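Sgbp-b (PDB 7K44) probably binds xyloglucan at the cell surface of the gut commensal Bacteroides uniformis, as a surface glycan-binding protein of a xyloglucan utilization locus. Local coordinates at residues Thr138-Thr143 with Pro237-Gly242; Leu176-Pro181 with Cys188-Thr193; Leu358-Thr363 with Asp378-Val383. All blocks are in the same frame, centred on the assembly; numbering follows the deposited sequence.

Contact 1 (Thr138-Thr143 with Pro237-Gly242). With CA (calcium ion), chain B.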
# COMPACT_ATOMS: atom_id res chain seq x y z
N THR A 138 10.12 -9.04 -5.30
CA THR A 138 11.44 -8.46 -5.07
C THR A 138 11.84 -7.56 -6.23
O THR A 138 11.69 -7.91 -7.40
CB THR A 138 12.47 -9.58 -4.88
OG1 THR A 138 12.19 -10.26 -3.65
CG2 THR A 138 13.90 -9.03 -4.85
N GLY A 139 12.33 -6.36 -5.90
CA GLY A 139 12.72 -5.40 -6.89
C GLY A 139 11.67 -4.38 -7.25
O GLY A 139 12.01 -3.34 -7.83
N THR A 140 10.41 -4.61 -6.90
CA THR A 140 9.34 -3.67 -7.20
C THR A 140 9.26 -2.62 -6.09
O THR A 140 9.88 -2.75 -5.03
CB THR A 140 7.99 -4.38 -7.38
OG1 THR A 140 7.55 -4.95 -6.13
CG2 THR A 140 8.10 -5.48 -8.43
N THR A 141 8.48 -1.58 -6.35
CA THR A 141 8.31 -0.49 -5.39
C THR A 141 7.07 -0.74 -4.55
O THR A 141 5.98 -0.96 -5.07
CB THR A 141 8.20 0.85 -6.12
OG1 THR A 141 9.40 1.06 -6.88
CG2 THR A 141 8.04 1.99 -5.12
N VAL A 142 7.25 -0.70 -3.23
CA VAL A 142 6.17 -0.90 -2.27
C VAL A 142 5.81 0.47 -1.72
O VAL A 142 6.70 1.29 -1.48
CB VAL A 142 6.65 -1.82 -1.13
CG1 VAL A 142 5.51 -2.12 -0.18
CG2 VAL A 142 7.29 -3.09 -1.67
N THR A 143 4.52 0.74 -1.55
CA THR A 143 4.05 1.99 -0.97
C THR A 143 3.35 1.69 0.35
O THR A 143 2.60 0.71 0.45
CB THR A 143 3.09 2.70 -1.93
OG1 THR A 143 3.76 2.91 -3.18
CG2 THR A 143 2.69 4.07 -1.37
N PRO A 237 6.64 -8.26 -17.28
CA PRO A 237 6.36 -7.36 -16.16
C PRO A 237 7.60 -6.86 -15.41
O PRO A 237 7.47 -6.36 -14.27
CB PRO A 237 5.48 -8.22 -15.26
CG PRO A 237 6.06 -9.59 -15.43
CD PRO A 237 6.51 -9.67 -16.88
N PHE A 238 8.78 -7.01 -16.03
CA PHE A 238 10.07 -6.48 -15.56
C PHE A 238 10.65 -7.24 -14.37
O PHE A 238 11.80 -7.69 -14.41
CB PHE A 238 10.03 -4.97 -15.32
CG PHE A 238 9.55 -4.19 -16.51
CD1 PHE A 238 10.38 -4.00 -17.61
CD2 PHE A 238 8.26 -3.70 -16.55
CE1 PHE A 238 9.93 -3.30 -18.71
CE2 PHE A 238 7.81 -2.99 -17.65
CZ PHE A 238 8.64 -2.79 -18.74
N PHE A 239 9.85 -7.42 -13.33
CA PHE A 239 10.19 -8.31 -12.23
C PHE A 239 9.12 -9.37 -12.14
O PHE A 239 7.96 -9.13 -12.48
CB PHE A 239 10.28 -7.55 -10.91
CG PHE A 239 11.25 -6.41 -10.94
CD1 PHE A 239 12.59 -6.63 -10.72
CD2 PHE A 239 10.82 -5.14 -11.24
CE1 PHE A 239 13.50 -5.58 -10.77
CE2 PHE A 239 11.71 -4.08 -11.29
CZ PHE A 239 13.05 -4.32 -11.06
N SER A 240 9.52 -10.55 -11.68
CA SER A 240 8.56 -11.63 -11.47
C SER A 240 9.06 -12.53 -10.36
O SER A 240 10.27 -12.65 -10.12
CB SER A 240 8.33 -12.44 -12.75
OG SER A 240 9.45 -13.28 -13.03
N ASP A 241 8.12 -13.17 -9.67
CA ASP A 241 8.46 -14.17 -8.67
C ASP A 241 8.53 -15.50 -9.41
O ASP A 241 7.56 -16.24 -9.51
CB ASP A 241 7.39 -14.18 -7.58
CG ASP A 241 7.74 -15.07 -6.41
OD1 ASP A 241 8.76 -15.80 -6.49
OD2 ASP A 241 7.00 -15.04 -5.41
N GLY A 242 9.70 -15.80 -9.97
CA GLY A 242 9.76 -16.99 -10.79
C GLY A 242 8.85 -16.87 -11.99
O GLY A 242 8.72 -15.80 -12.61
CA CA B . 5.56 -17.50 -9.70
O HOH W 1 5.63 -17.28 -7.31
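The ring of F239 lies against the turn T138-T140, and its main interaction is a CH-pi contact with G139. G139 CA stands 4.2 Å from the centroid of the F239 ring and only 19° off its normal, so the approach is over the face. With no side chain at G139, which has a positive phi, the ring meets the backbone directly. The following peptide spans the same face: G139 O sits above the plane but offset toward the rim, 3.5 Å from F239 CZ. T138 O approaches obliquely, 3.7 Å from F239 CD1.

Apolar packing is confined to T140, whose CG2 is 3.9 Å from F239 CB. The two side chains slide past each other in opposite directions. At F239 a chi1 of -57° sets CG anti to the carbonyl carbon, beside the backbone N, and so brings the CD2 edge of the ring, next to CB, alongside T140 CG2.

Polar bonds hold each segment separately. T140 OG1 bonds to I137 O and T138 OG1 to P181 O, while F239 O accepts from W331 NE1. F239 N makes a weak bond to P237 O, closing a gamma turn. S240 OG donates to G242 O over 2.7 Å, in the carbonyl plane. Metal coordination anchors the loop's far end: D241 O lies 2.4 Å from the calcium ion, whose other protein ligands come from N213, D215, K243 and D378.

No hydrogen bond joins the two segments, although close by T141 O takes a weak one from Q330 NE2. Between these two segments, the join of the IPT/TIG domain to the glycan-binding domain therefore probably rests on dispersion and shape, with the aromatic residue presented by a loop tied down by calcium.

Contact 2 (Leu176-Pro181 with Cys188-Thr193)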
# COMPACT_ATOMS: atom_id res chain seq x y z
N LEU A 176 5.31 6.46 2.38
CA LEU A 176 6.68 6.19 1.97
C LEU A 176 6.67 5.12 0.89
O LEU A 176 5.69 4.38 0.74
CB LEU A 176 7.61 5.82 3.14
CG LEU A 176 7.31 4.59 4.00
CD1 LEU A 176 7.72 3.31 3.30
CD2 LEU A 176 8.01 4.70 5.33
N THR A 177 7.76 5.08 0.14
CA THR A 177 8.00 4.00 -0.80
C THR A 177 9.37 3.41 -0.54
O THR A 177 10.27 4.08 -0.02
CB THR A 177 7.93 4.48 -2.26
OG1 THR A 177 8.92 5.48 -2.49
CG2 THR A 177 6.57 5.05 -2.57
N PHE A 178 9.53 2.14 -0.89
CA PHE A 178 10.82 1.47 -0.81
C PHE A 178 10.86 0.37 -1.85
O PHE A 178 9.83 -0.03 -2.41
CB PHE A 178 11.13 0.92 0.60
CG PHE A 178 10.19 -0.17 1.06
CD1 PHE A 178 10.47 -1.50 0.79
CD2 PHE A 178 9.04 0.13 1.79
CE1 PHE A 178 9.62 -2.52 1.22
CE2 PHE A 178 8.18 -0.88 2.23
CZ PHE A 178 8.48 -2.21 1.94
N THR A 179 12.06 -0.13 -2.12
CA THR A 179 12.24 -1.26 -3.02
C THR A 179 12.17 -2.55 -2.22
O THR A 179 12.86 -2.70 -1.20
CB THR A 179 13.58 -1.17 -3.75
OG1 THR A 179 13.61 0.05 -4.51
CG2 THR A 179 13.76 -2.38 -4.68
N MET A 180 11.34 -3.47 -2.67
CA MET A 180 11.20 -4.72 -1.96
C MET A 180 12.50 -5.50 -2.04
O MET A 180 13.02 -5.74 -3.14
CB MET A 180 10.07 -5.54 -2.60
CG MET A 180 9.88 -6.91 -2.00
SD MET A 180 9.25 -6.80 -0.32
CE MET A 180 9.42 -8.52 0.14
N PRO A 181 13.06 -5.92 -0.90
CA PRO A 181 14.30 -6.71 -0.93
C PRO A 181 14.03 -8.17 -1.23
O PRO A 181 12.92 -8.54 -1.63
CB PRO A 181 14.83 -6.53 0.50
CG PRO A 181 13.60 -6.36 1.33
CD PRO A 181 12.62 -5.60 0.47
N CYS A 188 5.29 -13.18 8.15
CA CYS A 188 6.02 -12.43 9.16
C CYS A 188 5.31 -11.10 9.38
O CYS A 188 4.18 -10.90 8.93
CB CYS A 188 7.47 -12.20 8.70
SG CYS A 188 7.56 -11.40 7.06
N SER A 189 5.97 -10.18 10.08
CA SER A 189 5.47 -8.84 10.29
C SER A 189 6.29 -7.87 9.45
O SER A 189 7.52 -7.96 9.43
CB SER A 189 5.56 -8.43 11.76
OG SER A 189 4.56 -9.07 12.54
N LEU A 190 5.61 -6.98 8.75
CA LEU A 190 6.24 -5.79 8.20
C LEU A 190 6.33 -4.76 9.32
O LEU A 190 5.34 -4.49 10.01
CB LEU A 190 5.38 -5.23 7.08
CG LEU A 190 5.76 -3.84 6.55
CD1 LEU A 190 7.10 -3.91 5.85
CD2 LEU A 190 4.67 -3.30 5.61
N ALA A 191 7.52 -4.20 9.53
CA ALA A 191 7.73 -3.27 10.64
C ALA A 191 8.47 -2.05 10.14
O ALA A 191 9.52 -2.18 9.49
CB ALA A 191 8.52 -3.95 11.76
N ILE A 192 7.94 -0.87 10.45
CA ILE A 192 8.64 0.39 10.23
C ILE A 192 9.03 0.93 11.59
O ILE A 192 8.16 1.13 12.45
CB ILE A 192 7.77 1.40 9.48
CG1 ILE A 192 7.40 0.89 8.08
CG2 ILE A 192 8.50 2.74 9.39
CD1 ILE A 192 6.42 1.81 7.37
N THR A 193 10.32 1.13 11.80
CA THR A 193 10.83 1.62 13.07
C THR A 193 11.39 3.01 12.86
O THR A 193 12.19 3.23 11.94
CB THR A 193 11.91 0.69 13.62
OG1 THR A 193 11.35 -0.59 13.91
CG2 THR A 193 12.51 1.26 14.90
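F178, which meets L190 across the contact, is held in its own sheet by a backbone hydrogen bond in which F178 O accepts from V142 N. No hydrogen bond crosses to 188-193; everything between the two segments is apolar.

The nearer of the two pairs is L176 with I192. Their side chains reach toward each other tip to tip, L176 CD2 ending 3.9 Å from I192 CD1. The isoleucine gains its length from an extended outer arm (chi2 174°), which carries CD1 away from its strand. L176 holds CG between its backbone N and carbonyl carbon (chi1 60°), and the two methyls divide the work: CD2 crosses to I192, whereas CD1 stays beside its own strand, in the plane of the F178 ring at its edge, 3.8 Å from F178 CD2.

The second pair is looser. F178 CZ lies 4.5 Å from L190 CD1, and the methyl approaches the ring obliquely. Other strands complete the surroundings: L190 also touches V201 and F204, L176 touches I152, and F178 packs on V162.

Two measurements identify the geometry. The closest CA atoms, those of L176 and I192, are 10.3 Å apart, too far for neighbouring strands of one sheet. Inward-facing L176, F178, L190 and I192 are buried, while the alternating T177, T179, S189 and A191 are partly exposed. Strand 175-179 belongs to one four-stranded antiparallel sheet and strand 188-194 to the other; face-to-face packing of this kind is typical of the immunoglobulin-like beta sandwich of IPT/TIG domains.

Contact 3 (Leu358-Thr363 with Asp378-Val383). With CA (calcium ion), chain B.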
# COMPACT_ATOMS: atom_id res chain seq x y z
N LEU A 358 -8.56 -23.73 -10.31
CA LEU A 358 -8.66 -22.28 -10.13
C LEU A 358 -8.71 -21.73 -11.55
O LEU A 358 -7.76 -21.92 -12.31
CB LEU A 358 -7.45 -21.78 -9.36
CG LEU A 358 -7.44 -20.34 -8.83
CD1 LEU A 358 -6.38 -20.17 -7.75
CD2 LEU A 358 -7.20 -19.35 -9.95
N ALA A 359 -9.83 -21.12 -11.93
CA ALA A 359 -10.04 -20.68 -13.30
C ALA A 359 -10.30 -19.18 -13.39
O ALA A 359 -11.08 -18.62 -12.61
CB ALA A 359 -11.20 -21.43 -13.96
N LEU A 360 -9.67 -18.55 -14.39
CA LEU A 360 -9.91 -17.16 -14.77
C LEU A 360 -10.17 -17.12 -16.26
O LEU A 360 -9.43 -17.74 -17.03
CB LEU A 360 -8.70 -16.26 -14.47
CG LEU A 360 -8.21 -16.13 -13.03
CD1 LEU A 360 -7.21 -17.22 -12.73
CD2 LEU A 360 -7.56 -14.76 -12.86
N GLN A 361 -11.23 -16.42 -16.69
CA GLN A 361 -11.55 -16.34 -18.11
C GLN A 361 -11.89 -14.92 -18.50
O GLN A 361 -12.71 -14.27 -17.84
CB GLN A 361 -12.71 -17.26 -18.48
CG GLN A 361 -12.51 -18.68 -18.03
CD GLN A 361 -13.63 -19.59 -18.46
OE1 GLN A 361 -14.72 -19.13 -18.81
NE2 GLN A 361 -13.37 -20.90 -18.47
N MET A 362 -11.27 -14.44 -19.58
CA MET A 362 -11.48 -13.09 -20.07
C MET A 362 -12.30 -13.12 -21.35
O MET A 362 -12.02 -13.92 -22.25
CB MET A 362 -10.15 -12.38 -20.33
CG MET A 362 -10.33 -10.90 -20.62
SD MET A 362 -8.73 -10.09 -20.88
CE MET A 362 -9.07 -8.44 -20.29
N THR A 363 -13.32 -12.27 -21.42
CA THR A 363 -14.20 -12.12 -22.58
C THR A 363 -14.43 -10.63 -22.82
O THR A 363 -14.05 -9.79 -22.00
CB THR A 363 -15.54 -12.84 -22.37
OG1 THR A 363 -16.22 -12.28 -21.22
CG2 THR A 363 -15.35 -14.35 -22.17
N ASP A 378 0.16 -13.99 -10.85
CA ASP A 378 1.00 -14.87 -10.05
C ASP A 378 0.51 -14.87 -8.61
O ASP A 378 -0.27 -14.01 -8.18
CB ASP A 378 2.46 -14.41 -10.11
CG ASP A 378 3.48 -15.53 -9.84
OD1 ASP A 378 3.15 -16.69 -9.49
OD2 ASP A 378 4.68 -15.20 -9.98
N ASN A 379 1.01 -15.84 -7.85
CA ASN A 379 0.93 -15.84 -6.39
C ASN A 379 -0.51 -15.76 -5.87
O ASN A 379 -0.86 -14.87 -5.11
CB ASN A 379 1.81 -14.75 -5.78
CG ASN A 379 3.28 -15.13 -5.79
OD1 ASN A 379 3.62 -16.31 -5.86
ND2 ASN A 379 4.15 -14.13 -5.70
N PHE A 380 -1.33 -16.74 -6.28
CA PHE A 380 -2.67 -16.84 -5.73
C PHE A 380 -2.59 -17.43 -4.32
O PHE A 380 -1.96 -18.47 -4.11
CB PHE A 380 -3.56 -17.72 -6.62
CG PHE A 380 -3.79 -17.16 -7.99
CD1 PHE A 380 -2.86 -17.35 -9.00
CD2 PHE A 380 -4.95 -16.47 -8.28
CE1 PHE A 380 -3.08 -16.85 -10.29
CE2 PHE A 380 -5.18 -15.96 -9.55
CZ PHE A 380 -4.24 -16.14 -10.55
N ARG A 381 -3.22 -16.76 -3.36
CA ARG A 381 -3.22 -17.19 -1.97
C ARG A 381 -4.61 -17.00 -1.39
O ARG A 381 -5.39 -16.19 -1.87
CB ARG A 381 -2.18 -16.43 -1.11
CG ARG A 381 -2.34 -14.91 -1.07
CD ARG A 381 -1.41 -14.21 -2.05
NE ARG A 381 -1.35 -12.76 -1.84
CZ ARG A 381 -0.81 -11.92 -2.71
NH1 ARG A 381 -0.79 -10.60 -2.45
NH2 ARG A 381 -0.27 -12.38 -3.84
N VAL A 382 -4.92 -17.80 -0.37
CA VAL A 382 -6.17 -17.65 0.39
C VAL A 382 -5.80 -17.14 1.77
O VAL A 382 -5.06 -17.81 2.51
CB VAL A 382 -6.95 -18.97 0.49
CG1 VAL A 382 -8.22 -18.74 1.33
CG2 VAL A 382 -7.30 -19.51 -0.89
N VAL A 383 -6.32 -15.95 2.13
CA VAL A 383 -5.90 -15.25 3.33
C VAL A 383 -7.10 -14.61 4.02
O VAL A 383 -8.14 -14.36 3.40
CB VAL A 383 -4.85 -14.15 3.03
CG1 VAL A 383 -3.53 -14.76 2.56
CG2 VAL A 383 -5.40 -13.16 2.01
CA CA B . 5.56 -17.50 -9.70
O HOH W 1 5.63 -17.28 -7.31
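F380 carries the tightly packed part of this contact, with L358 and L360 both directed at it. L358 CD2 lies over one ring face, 4.2 Å from the F380 centroid and 22° off the normal, a CH-pi contact offset toward the rim. The other methyl, L358 CD1, takes the root of the side chain, 3.9 Å from F380 CB. With L358 CG anti to its backbone N (chi1 -169°), the fork can straddle CB and ring together. L360 and F380 point at each other from opposite directions, with L360 CD1 oblique to the ring, 3.8 Å from F380 CZ.

Away from this buried cluster the segments part: M362 and T363 make no contact with 378-383, and the partly exposed T363 and V383 mark the looser ends. Polar groups gather elsewhere on 378-383. At its start D378 binds the calcium ion through both carboxylate oxygens, OD2 at 2.5 Å, and a calcium-bound water donates to N379 OD1. R381 points away from 358-363; its NH2 donates to N379 O over 2.9 Å, in the carbonyl plane, and also forms a salt bridge with E288.

Strand 357-364 runs between 255-264 and 300-305 in a five-stranded sheet; strand 371-384 pairs with 243-248 and 283-291 in the facing sheet. F380 and L358 thus fill the space between two layers, bordered by L212 and V211 of strand 210-212.

Contacts 2 and 3 are both buried and apolar, each joining facing sheets of a beta sandwich, the first in the IPT/TIG domain and the second in the glycan-binding domain; their nearest atoms stay about 10 Å apart. Contact 1 is partly buried and links these domains through loops; its aromatic ring lies on backbone, whereas contacts 2 and 3 pair side chain with side chain, methyl to methyl or methyl to ring. It shares a sheet with contact 2, since strands 141-147 and 175-179 are neighbours. With contact 3 it shares the calcium ion and a bound water, and D241 OD2 lies 3.0 Å from N379 ND2, a probable hydrogen bond. Contact 1 therefore touches both others.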